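Local coordinates for XC6422 protein (Xanthomonas campestris, PDB 2FUK) that probably works as a hydrolase, having the architecture of a small serine alpha/beta-hydrolase with no lid, at residues N3-P7 with W103-R108; F6-A12 with V24-L28; D16-L22 with D95-V100; V33-T39 with E67-T71. All blocks are in the same frame, centred on the assembly; numbering follows the deposited sequence.

In the fold
Interactions 1 to 3 bind the N-terminal segment and the hairpin 11-17/20-27 to each other and to helix 92-107, while interaction 4 joins the starts of the next two strands of the same sheet. Interactions 1 and 2 share Phe-6 and Pro-7, with centres about 10 Å apart, and Trp-103 CH2 meets Val-26 CG2 at 4.0 Å. Thr-71 connects both to interaction 4, its CG2 lying 3.7 Å from Phe-6 CZ. Interaction 3 takes the same helix at an earlier point, about 13 Å from interaction 1 and 25 Å from interaction 4 (centres). The probable catalytic triad, Ser-119, His-195 and Asp-166, belongs to none of the four.

Interaction 1 of 4, residues N3-P7 with W103-R108; sequences NPLFP and WVRAQR
Pro-4 O receives the indole N-H of Trp-103, with NE1 to O at 3.0 Å and an N-H...O angle of 166°. Seen from the indole the bond is well directed, because the oxygen lies practically in the ring plane, at its edge; seen from the carbonyl it is not, since NE1 stands well above the carbonyl plane. The Pro-4 ring follows its carbonyl to the same place, CG coming 3.7 Å from Trp-103 NE1.

Further along, Phe-6 enters between three side chains of the helix end. Its CD1 meets Trp-103 CH2 at 3.6 Å, but with the ring planes inclined at 31° and the centroids 5.3 Å apart the pair is neither a stack nor a T-shaped contact. One face of the Phe-6 ring is covered by Arg-108, whose CG, set anti to the carbonyl carbon (chi1 -61°), sits 3.9 Å from the ring centroid, almost exactly on the normal, a CH-pi contact. The bend at chi2 keeps CD over the same face, and the bend at chi3 leads on to the guanidinium, whose NH2 forms a salt bridge with Asp-111. Gln-107 bridges the two rings: its CB touches Phe-6 CB at 3.6 Å, while its CG lies over the rim of one Trp-103 face.

The contact fastens the chain start, ahead of strand 11-17, to the C-terminal end of helix 92-107, with Arg-108 the first residue to leave helical geometry. Chemically, a directed N-H bond fixes where the backbone of Pro-4 lies, and the aromatic and aliphatic surfaces around Phe-6, the residue that buries most surface here, add apolar packing.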
# COMPACT_ATOMS: atom_id res chain seq x y z
N ASN A 3 12.26 -7.31 29.99
CA ASN A 3 12.53 -5.88 30.32
C ASN A 3 11.74 -4.91 29.42
O ASN A 3 11.03 -4.03 29.91
CB ASN A 3 14.04 -5.59 30.18
CG ASN A 3 14.90 -6.46 31.09
OD1 ASN A 3 16.10 -6.63 30.86
ND2 ASN A 3 14.29 -7.00 32.15
N PRO A 4 11.83 -5.08 28.09
CA PRO A 4 11.14 -4.23 27.11
C PRO A 4 9.61 -4.28 27.09
O PRO A 4 8.99 -5.33 27.28
CB PRO A 4 11.75 -4.68 25.78
CG PRO A 4 12.00 -6.12 26.02
CD PRO A 4 12.61 -6.13 27.40
N LEU A 5 9.01 -3.12 26.84
CA LEU A 5 7.57 -2.97 26.80
C LEU A 5 7.08 -2.99 25.36
O LEU A 5 7.72 -2.42 24.49
CB LEU A 5 7.17 -1.63 27.43
CG LEU A 5 7.61 -1.42 28.87
CD1 LEU A 5 7.61 0.07 29.20
CD2 LEU A 5 6.67 -2.18 29.79
N PHE A 6 5.95 -3.65 25.11
CA PHE A 6 5.40 -3.68 23.77
C PHE A 6 4.92 -2.24 23.56
O PHE A 6 4.12 -1.72 24.33
CB PHE A 6 4.22 -4.65 23.68
CG PHE A 6 3.92 -5.09 22.28
CD1 PHE A 6 4.54 -6.21 21.73
CD2 PHE A 6 3.01 -4.38 21.50
CE1 PHE A 6 4.25 -6.62 20.43
CE2 PHE A 6 2.73 -4.78 20.20
CZ PHE A 6 3.35 -5.90 19.66
N PRO A 7 5.42 -1.57 22.51
CA PRO A 7 5.04 -0.18 22.23
C PRO A 7 3.61 0.04 21.72
O PRO A 7 2.99 -0.85 21.15
CB PRO A 7 6.10 0.26 21.23
CG PRO A 7 6.34 -0.99 20.44
CD PRO A 7 6.37 -2.08 21.50
N TRP A 103 8.09 -13.20 23.88
CA TRP A 103 7.91 -11.83 24.36
C TRP A 103 6.58 -11.30 23.82
O TRP A 103 5.81 -10.65 24.53
CB TRP A 103 9.07 -10.95 23.88
CG TRP A 103 8.89 -9.47 24.16
CD1 TRP A 103 8.92 -8.86 25.38
CD2 TRP A 103 8.62 -8.45 23.20
NE1 TRP A 103 8.68 -7.51 25.24
CE2 TRP A 103 8.50 -7.24 23.91
CE3 TRP A 103 8.48 -8.44 21.81
CZ2 TRP A 103 8.23 -6.02 23.27
CZ3 TRP A 103 8.21 -7.24 21.17
CH2 TRP A 103 8.09 -6.04 21.90
N VAL A 104 6.30 -11.57 22.55
CA VAL A 104 5.05 -11.14 21.94
C VAL A 104 3.84 -11.73 22.68
O VAL A 104 2.92 -11.00 23.06
CB VAL A 104 4.99 -11.57 20.45
CG1 VAL A 104 3.60 -11.36 19.90
CG2 VAL A 104 6.00 -10.77 19.65
N ARG A 105 3.87 -13.04 22.89
CA ARG A 105 2.76 -13.71 23.56
C ARG A 105 2.56 -13.25 25.00
O ARG A 105 1.44 -13.29 25.50
CB ARG A 105 2.95 -15.22 23.51
CG ARG A 105 2.50 -15.82 22.19
CD ARG A 105 2.79 -17.30 22.06
NE ARG A 105 2.03 -17.88 20.95
CZ ARG A 105 2.43 -18.91 20.23
NH1 ARG A 105 1.67 -19.36 19.24
NH2 ARG A 105 3.60 -19.50 20.48
N ALA A 106 3.63 -12.81 25.64
CA ALA A 106 3.54 -12.35 27.02
C ALA A 106 2.96 -10.95 27.07
O ALA A 106 2.13 -10.63 27.93
CB ALA A 106 4.93 -12.36 27.68
N GLN A 107 3.38 -10.12 26.12
CA GLN A 107 2.93 -8.73 26.06
C GLN A 107 1.55 -8.56 25.42
O GLN A 107 0.86 -7.59 25.69
CB GLN A 107 3.95 -7.90 25.28
CG GLN A 107 5.30 -7.79 25.97
CD GLN A 107 5.30 -6.79 27.10
OE1 GLN A 107 5.90 -7.02 28.15
NE2 GLN A 107 4.62 -5.66 26.89
N ARG A 108 1.17 -9.51 24.56
CA ARG A 108 -0.12 -9.47 23.87
C ARG A 108 -0.80 -10.83 24.06
O ARG A 108 -0.97 -11.58 23.10
CB ARG A 108 0.11 -9.22 22.38
CG ARG A 108 0.79 -7.90 22.05
CD ARG A 108 -0.16 -6.74 22.26
NE ARG A 108 -1.43 -6.99 21.59
CZ ARG A 108 -2.54 -6.29 21.79
NH1 ARG A 108 -2.55 -5.26 22.63
NH2 ARG A 108 -3.67 -6.64 21.17

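Interaction 2 of 4, residues F6-A12 with V24-L28; sequences FPTESAA and VAVDL
Pro-7 and Val-26 form the close-packed centre: Pro-7 CG lies 3.6 Å from Val-26 CB, and the proline ring crosses obliquely over both valine methyls. With CG1 anti to the backbone N (chi1 179°), that methyl is turned to Phe-6, whose CZ it meets at 3.9 Å, while CG2 faces Pro-7 CD. A second close spot lies against the backbone of the exposed Thr-8 and Glu-9, where Leu-28 CD1 comes 3.2 Å from Thr-8 O and close to Glu-9 CA.

The side chains of Thr-8, Glu-9 and Ala-12 make the loose side: all three residues are exposed in the assembly, and those of Thr-8 and Glu-9 start away from the segment 24-28. Hydrogen bonds join the two segments at Ala-11 and Ser-10. Ala-11 and Val-26 make an antiparallel hydrogen-bonded pair, with Ala-11 N to Val-26 O at 3.0 Å and Val-26 N to Ala-11 O at 2.9 Å. The adjoining non-hydrogen-bonded pair, Ala-12 with Ala-25, carries only small methyl groups. This is the open end of the beta hairpin 11-17/20-27, whose second strand also pairs with strand 71-75.

Beyond the ladder Ser-10 OG continues the pattern, accepting Leu-28 N at 3.1 Å with an N-H...O angle of 171°. A side-chain hydroxyl thus extends the pairing past the last backbone bridge, so that polar bonds set the strand alignment while Val-26 with Phe-6 and Pro-7 supplies the apolar packing.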
# COMPACT_ATOMS: atom_id res chain seq x y z
N PHE A 6 5.95 -3.65 25.11
CA PHE A 6 5.40 -3.68 23.77
C PHE A 6 4.92 -2.24 23.56
O PHE A 6 4.12 -1.72 24.33
CB PHE A 6 4.22 -4.65 23.68
CG PHE A 6 3.92 -5.09 22.28
CD1 PHE A 6 4.54 -6.21 21.73
CD2 PHE A 6 3.01 -4.38 21.50
CE1 PHE A 6 4.25 -6.62 20.43
CE2 PHE A 6 2.73 -4.78 20.20
CZ PHE A 6 3.35 -5.90 19.66
N PRO A 7 5.42 -1.57 22.51
CA PRO A 7 5.04 -0.18 22.23
C PRO A 7 3.61 0.04 21.72
O PRO A 7 2.99 -0.85 21.15
CB PRO A 7 6.10 0.26 21.23
CG PRO A 7 6.34 -0.99 20.44
CD PRO A 7 6.37 -2.08 21.50
N THR A 8 3.09 1.24 21.97
CA THR A 8 1.75 1.60 21.53
C THR A 8 1.88 2.65 20.43
O THR A 8 0.91 3.29 20.04
CB THR A 8 0.91 2.19 22.67
OG1 THR A 8 1.53 3.38 23.17
CG2 THR A 8 0.77 1.18 23.79
N GLU A 9 3.11 2.78 19.92
CA GLU A 9 3.46 3.70 18.84
C GLU A 9 4.57 2.90 18.13
O GLU A 9 5.33 2.20 18.80
CB GLU A 9 4.03 5.00 19.45
CG GLU A 9 3.79 6.29 18.68
CD GLU A 9 2.32 6.69 18.56
OE1 GLU A 9 1.62 6.89 19.59
OE2 GLU A 9 1.86 6.83 17.42
N SER A 10 4.65 2.95 16.80
CA SER A 10 5.69 2.18 16.11
C SER A 10 7.05 2.53 16.70
O SER A 10 7.39 3.70 16.85
CB SER A 10 5.65 2.46 14.61
OG SER A 10 4.42 2.00 14.09
N ALA A 11 7.83 1.51 17.02
CA ALA A 11 9.13 1.76 17.65
C ALA A 11 10.17 0.67 17.52
O ALA A 11 9.87 -0.48 17.24
CB ALA A 11 8.91 2.06 19.12
N ALA A 12 11.42 1.07 17.74
CA ALA A 12 12.56 0.18 17.72
C ALA A 12 12.92 -0.06 19.18
O ALA A 12 12.84 0.85 20.00
CB ALA A 12 13.73 0.84 16.98
N VAL A 24 14.98 -5.21 17.54
CA VAL A 24 13.58 -5.45 17.27
C VAL A 24 12.88 -4.19 16.79
O VAL A 24 13.24 -3.08 17.19
CB VAL A 24 12.87 -5.99 18.54
CG1 VAL A 24 11.37 -6.11 18.32
CG2 VAL A 24 13.45 -7.34 18.91
N ALA A 25 11.88 -4.35 15.93
CA ALA A 25 11.11 -3.22 15.44
C ALA A 25 9.65 -3.65 15.45
O ALA A 25 9.32 -4.72 14.94
CB ALA A 25 11.54 -2.83 14.04
N VAL A 26 8.79 -2.83 16.03
CA VAL A 26 7.36 -3.13 16.08
C VAL A 26 6.65 -2.08 15.25
O VAL A 26 6.75 -0.88 15.53
CB VAL A 26 6.83 -3.07 17.53
CG1 VAL A 26 5.33 -3.36 17.54
CG2 VAL A 26 7.58 -4.08 18.40
N ASP A 27 5.95 -2.53 14.21
CA ASP A 27 5.20 -1.62 13.34
C ASP A 27 3.71 -1.80 13.62
O ASP A 27 3.18 -2.90 13.46
CB ASP A 27 5.45 -1.92 11.85
CG ASP A 27 6.92 -2.17 11.51
OD1 ASP A 27 7.79 -1.38 11.95
OD2 ASP A 27 7.19 -3.15 10.78
N LEU A 28 3.03 -0.74 14.04
CA LEU A 28 1.60 -0.82 14.32
C LEU A 28 0.80 -0.93 13.03
O LEU A 28 1.28 -0.58 11.95
CB LEU A 28 1.15 0.39 15.13
CG LEU A 28 1.68 0.40 16.57
CD1 LEU A 28 1.32 1.70 17.26
CD2 LEU A 28 1.10 -0.79 17.31

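Interaction 3 of 4, residues D16-L22 with D95-V100; sequences DGPVGPL and DDLRAV
Leu-22 and Asp-96 both set their CG opposite the carbonyl carbon (chi1 -70° and -68°), and these torsions bring the leucine branches against the aspartate. Leu-22 CD2 comes 4.0 Å from Asp-96 CG, and Leu-22 CD1 lies 3.9 Å from Asp-96 O. CD1 also reaches Val-100 CG2 at 4.3 Å, one helical turn later. The two side chains of Leu-22 and Asp-96 approach at an oblique angle, an apolar branch leaning on the carboxylate.

Pro-18 supplies the second half. Its CG lies 3.3 Å and its CD 3.5 Å from Asp-96 OD1, so the pyrrolidine ring presents two methylene carbons to that oxygen, while CD also packs on Ala-99 CB at 4.0 Å. CG touches Asp-95 CB as well. No hydrogen bond spans the two segments; the carboxylate is served from outside them, OD2 by a salt bridge to Arg-78, a residue whose side chain also lies against Pro-18.

Pro-18 is held in place by a type I turn from Gly-17 to Gly-20, closed by Gly-20 N to Gly-17 O at 3.3 Å and backed by the reciprocal bond from Gly-17 N to Gly-20 O, which makes the tip of the beta hairpin 11-17/20-27. Strand 20-22 passes the helix segment 95-100 with axes 10.5 Å apart at closest approach, their directions differing by 67°. From this position helix 92-107 covers the sheet: Val-100 reaches strands 38-43 and 71-75, and Leu-97 is inserted between those strands and helix 120-132.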
# COMPACT_ATOMS: atom_id res chain seq x y z
N ASP A 16 16.21 -9.19 25.01
CA ASP A 16 17.22 -10.15 25.45
C ASP A 16 17.04 -11.46 24.68
O ASP A 16 15.99 -12.11 24.78
CB ASP A 16 17.08 -10.44 26.94
CG ASP A 16 17.57 -9.30 27.82
OD1 ASP A 16 18.41 -8.49 27.37
OD2 ASP A 16 17.11 -9.23 28.99
N GLY A 17 18.05 -11.84 23.92
CA GLY A 17 18.00 -13.08 23.16
C GLY A 17 18.81 -14.16 23.84
O GLY A 17 19.49 -13.88 24.84
N PRO A 18 18.76 -15.40 23.34
CA PRO A 18 19.54 -16.48 23.97
C PRO A 18 21.04 -16.23 24.05
O PRO A 18 21.70 -16.72 24.97
CB PRO A 18 19.18 -17.71 23.13
CG PRO A 18 18.64 -17.14 21.85
CD PRO A 18 17.89 -15.94 22.29
N VAL A 19 21.60 -15.48 23.11
CA VAL A 19 23.04 -15.21 23.14
C VAL A 19 23.36 -13.72 23.25
O VAL A 19 24.48 -13.29 22.94
CB VAL A 19 23.77 -15.81 21.90
CG1 VAL A 19 23.61 -17.33 21.87
CG2 VAL A 19 23.24 -15.19 20.62
N GLY A 20 22.39 -12.94 23.70
CA GLY A 20 22.61 -11.51 23.83
C GLY A 20 21.48 -10.70 23.23
O GLY A 20 20.47 -11.26 22.80
N PRO A 21 21.63 -9.37 23.17
CA PRO A 21 20.65 -8.43 22.62
C PRO A 21 20.21 -8.73 21.20
O PRO A 21 20.99 -9.22 20.38
CB PRO A 21 21.37 -7.08 22.71
CG PRO A 21 22.33 -7.28 23.85
CD PRO A 21 22.85 -8.66 23.59
N LEU A 22 18.94 -8.44 20.91
CA LEU A 22 18.37 -8.63 19.58
C LEU A 22 17.68 -7.33 19.16
O LEU A 22 16.89 -6.76 19.93
CB LEU A 22 17.34 -9.77 19.58
CG LEU A 22 17.81 -11.22 19.74
CD1 LEU A 22 16.60 -12.15 19.90
CD2 LEU A 22 18.64 -11.63 18.55
N ASP A 95 16.10 -20.24 18.05
CA ASP A 95 15.99 -19.86 19.45
C ASP A 95 15.78 -18.35 19.55
O ASP A 95 15.06 -17.88 20.44
CB ASP A 95 17.24 -20.27 20.23
CG ASP A 95 17.51 -21.76 20.16
OD1 ASP A 95 16.53 -22.54 20.10
OD2 ASP A 95 18.70 -22.16 20.18
N ASP A 96 16.39 -17.59 18.64
CA ASP A 96 16.23 -16.14 18.63
C ASP A 96 14.76 -15.84 18.34
O ASP A 96 14.15 -14.99 18.99
CB ASP A 96 17.07 -15.48 17.53
CG ASP A 96 18.56 -15.58 17.77
OD1 ASP A 96 18.98 -15.72 18.94
OD2 ASP A 96 19.32 -15.49 16.78
N LEU A 97 14.21 -16.56 17.36
CA LEU A 97 12.81 -16.39 16.99
C LEU A 97 11.92 -16.74 18.18
O LEU A 97 10.93 -16.05 18.43
CB LEU A 97 12.47 -17.31 15.80
CG LEU A 97 11.49 -16.84 14.72
CD1 LEU A 97 10.87 -18.07 14.09
CD2 LEU A 97 10.42 -15.91 15.26
N ARG A 98 12.26 -17.80 18.91
CA ARG A 98 11.45 -18.19 20.06
C ARG A 98 11.41 -17.09 21.12
O ARG A 98 10.38 -16.86 21.74
CB ARG A 98 11.97 -19.49 20.70
CG ARG A 98 11.18 -19.89 21.96
CD ARG A 98 11.10 -21.39 22.18
NE ARG A 98 12.34 -21.99 22.67
CZ ARG A 98 12.83 -21.80 23.89
NH1 ARG A 98 12.20 -21.01 24.75
NH2 ARG A 98 13.95 -22.41 24.26
N ALA A 99 12.54 -16.42 21.33
CA ALA A 99 12.60 -15.35 22.32
C ALA A 99 11.66 -14.22 21.94
O ALA A 99 10.99 -13.63 22.79
CB ALA A 99 14.03 -14.83 22.44
N VAL A 100 11.62 -13.91 20.65
CA VAL A 100 10.75 -12.85 20.17
C VAL A 100 9.30 -13.30 20.30
O VAL A 100 8.45 -12.56 20.78
CB VAL A 100 11.07 -12.50 18.69
CG1 VAL A 100 10.17 -11.36 18.21
CG2 VAL A 100 12.54 -12.09 18.57

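Interaction 4 of 4, residues V33-T39 with E67-T71; sequences VAVQPVT and ELGIT
Two backbone hydrogen bonds connect Val-38 and Gln-36 with the residues after helix 56-66. Gln-36 N donates to Gly-69 O at 2.9 Å, whereas Thr-71 N to Val-38 O, at 3.3 Å, is weak. CH...O contacts accompany them. Gly-69 CA approaches Ala-34 O at 3.5 Å, with an angle of 159° at the hydrogen; that oxygen is buried here and has no conventional hydrogen-bond partner. Thr-39 CA lies 3.2 Å from Thr-71 O.

Gly-69, at positive phi, is the C-prime residue of the Schellman motif that ends helix 56-66, with Ile-70 N bonded to Leu-65 O and Gly-69 N to Arg-66 O. Thr-39 and Thr-71 then pair in parallel, as expected for the beta-alpha-beta unit formed by strand 38-43, helix 56-66 and strand 71-75 of the alpha/beta-hydrolase sheet.

Side-chain carbons also rest on carbonyl oxygens. Val-33 CG1 points at the helix end, 3.4 Å from Glu-67 O. With CG anti to the carbonyl carbon (chi1 -59°), Gln-36 CG lies 3.2 Å from Leu-68 O.

Among apolar contacts, Ile-70 CG2 packs obliquely on Val-38 CG1 at 4.0 Å, and Ile-70 CG1 touches Gln-36 CB. The side chains of Thr-39 and Thr-71 lie alongside, pointing the same way.

Two polar ends have partners outside the segments: Thr-39 OG1 hydrogen-bonds Asp-111, and Glu-67 OE1 forms a salt bridge with Arg-205 of the second subunit.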
# COMPACT_ATOMS: atom_id res chain seq x y z
N VAL A 33 -8.13 1.09 9.36
CA VAL A 33 -8.35 -0.29 8.95
C VAL A 33 -8.75 -1.07 10.20
O VAL A 33 -8.23 -0.81 11.29
CB VAL A 33 -7.07 -0.92 8.34
CG1 VAL A 33 -7.25 -2.41 8.13
CG2 VAL A 33 -6.75 -0.23 7.03
N ALA A 34 -9.69 -1.99 10.06
CA ALA A 34 -10.15 -2.80 11.18
C ALA A 34 -8.96 -3.53 11.81
O ALA A 34 -8.26 -4.29 11.13
CB ALA A 34 -11.19 -3.80 10.71
N VAL A 35 -8.75 -3.30 13.10
CA VAL A 35 -7.65 -3.93 13.81
C VAL A 35 -7.90 -5.42 14.02
O VAL A 35 -9.04 -5.85 14.25
CB VAL A 35 -7.45 -3.27 15.19
CG1 VAL A 35 -8.64 -3.56 16.08
CG2 VAL A 35 -6.15 -3.76 15.82
N GLN A 36 -6.84 -6.21 13.93
CA GLN A 36 -6.94 -7.65 14.10
C GLN A 36 -6.24 -8.04 15.39
O GLN A 36 -5.22 -7.45 15.75
CB GLN A 36 -6.27 -8.37 12.93
CG GLN A 36 -6.86 -8.03 11.57
CD GLN A 36 -8.11 -8.82 11.28
OE1 GLN A 36 -8.90 -8.45 10.41
NE2 GLN A 36 -8.31 -9.91 12.00
N PRO A 37 -6.77 -9.05 16.09
CA PRO A 37 -6.19 -9.53 17.35
C PRO A 37 -5.05 -10.48 16.99
O PRO A 37 -5.00 -11.62 17.44
CB PRO A 37 -7.37 -10.25 18.00
CG PRO A 37 -8.08 -10.84 16.83
CD PRO A 37 -8.04 -9.74 15.79
N VAL A 38 -4.15 -9.98 16.15
CA VAL A 38 -3.02 -10.77 15.67
C VAL A 38 -1.74 -9.96 15.63
O VAL A 38 -1.75 -8.77 15.33
CB VAL A 38 -3.28 -11.25 14.21
CG1 VAL A 38 -2.09 -12.04 13.70
CG2 VAL A 38 -4.56 -12.08 14.14
N THR A 39 -0.63 -10.62 15.97
CA THR A 39 0.69 -10.00 15.91
C THR A 39 1.50 -10.99 15.07
O THR A 39 1.45 -12.20 15.32
CB THR A 39 1.36 -9.86 17.30
OG1 THR A 39 0.64 -8.90 18.09
CG2 THR A 39 2.80 -9.36 17.14
N GLU A 67 -1.43 -3.47 6.65
CA GLU A 67 -2.57 -2.94 5.91
C GLU A 67 -3.83 -3.77 6.14
O GLU A 67 -4.93 -3.35 5.80
CB GLU A 67 -2.25 -2.86 4.42
CG GLU A 67 -1.12 -1.88 4.10
CD GLU A 67 -0.80 -1.78 2.62
OE1 GLU A 67 -1.27 -2.64 1.84
OE2 GLU A 67 -0.07 -0.84 2.22
N LEU A 68 -3.65 -4.96 6.72
CA LEU A 68 -4.78 -5.82 7.02
C LEU A 68 -5.17 -5.69 8.49
O LEU A 68 -6.03 -6.43 8.98
CB LEU A 68 -4.43 -7.28 6.71
CG LEU A 68 -4.15 -7.60 5.24
CD1 LEU A 68 -3.88 -9.08 5.10
CD2 LEU A 68 -5.33 -7.19 4.38
N GLY A 69 -4.53 -4.76 9.19
CA GLY A 69 -4.82 -4.52 10.60
C GLY A 69 -3.99 -5.34 11.57
O GLY A 69 -4.31 -5.43 12.76
N ILE A 70 -2.91 -5.93 11.08
CA ILE A 70 -2.05 -6.76 11.91
C ILE A 70 -0.81 -6.00 12.40
O ILE A 70 -0.19 -5.27 11.64
CB ILE A 70 -1.59 -8.01 11.11
CG1 ILE A 70 -2.81 -8.89 10.80
CG2 ILE A 70 -0.54 -8.79 11.90
CD1 ILE A 70 -2.52 -10.02 9.83
N THR A 71 -0.48 -6.17 13.68
CA THR A 71 0.70 -5.53 14.25
C THR A 71 1.87 -6.43 13.84
O THR A 71 1.81 -7.65 13.98
CB THR A 71 0.63 -5.48 15.79
OG1 THR A 71 -0.50 -4.69 16.18
CG2 THR A 71 1.91 -4.86 16.37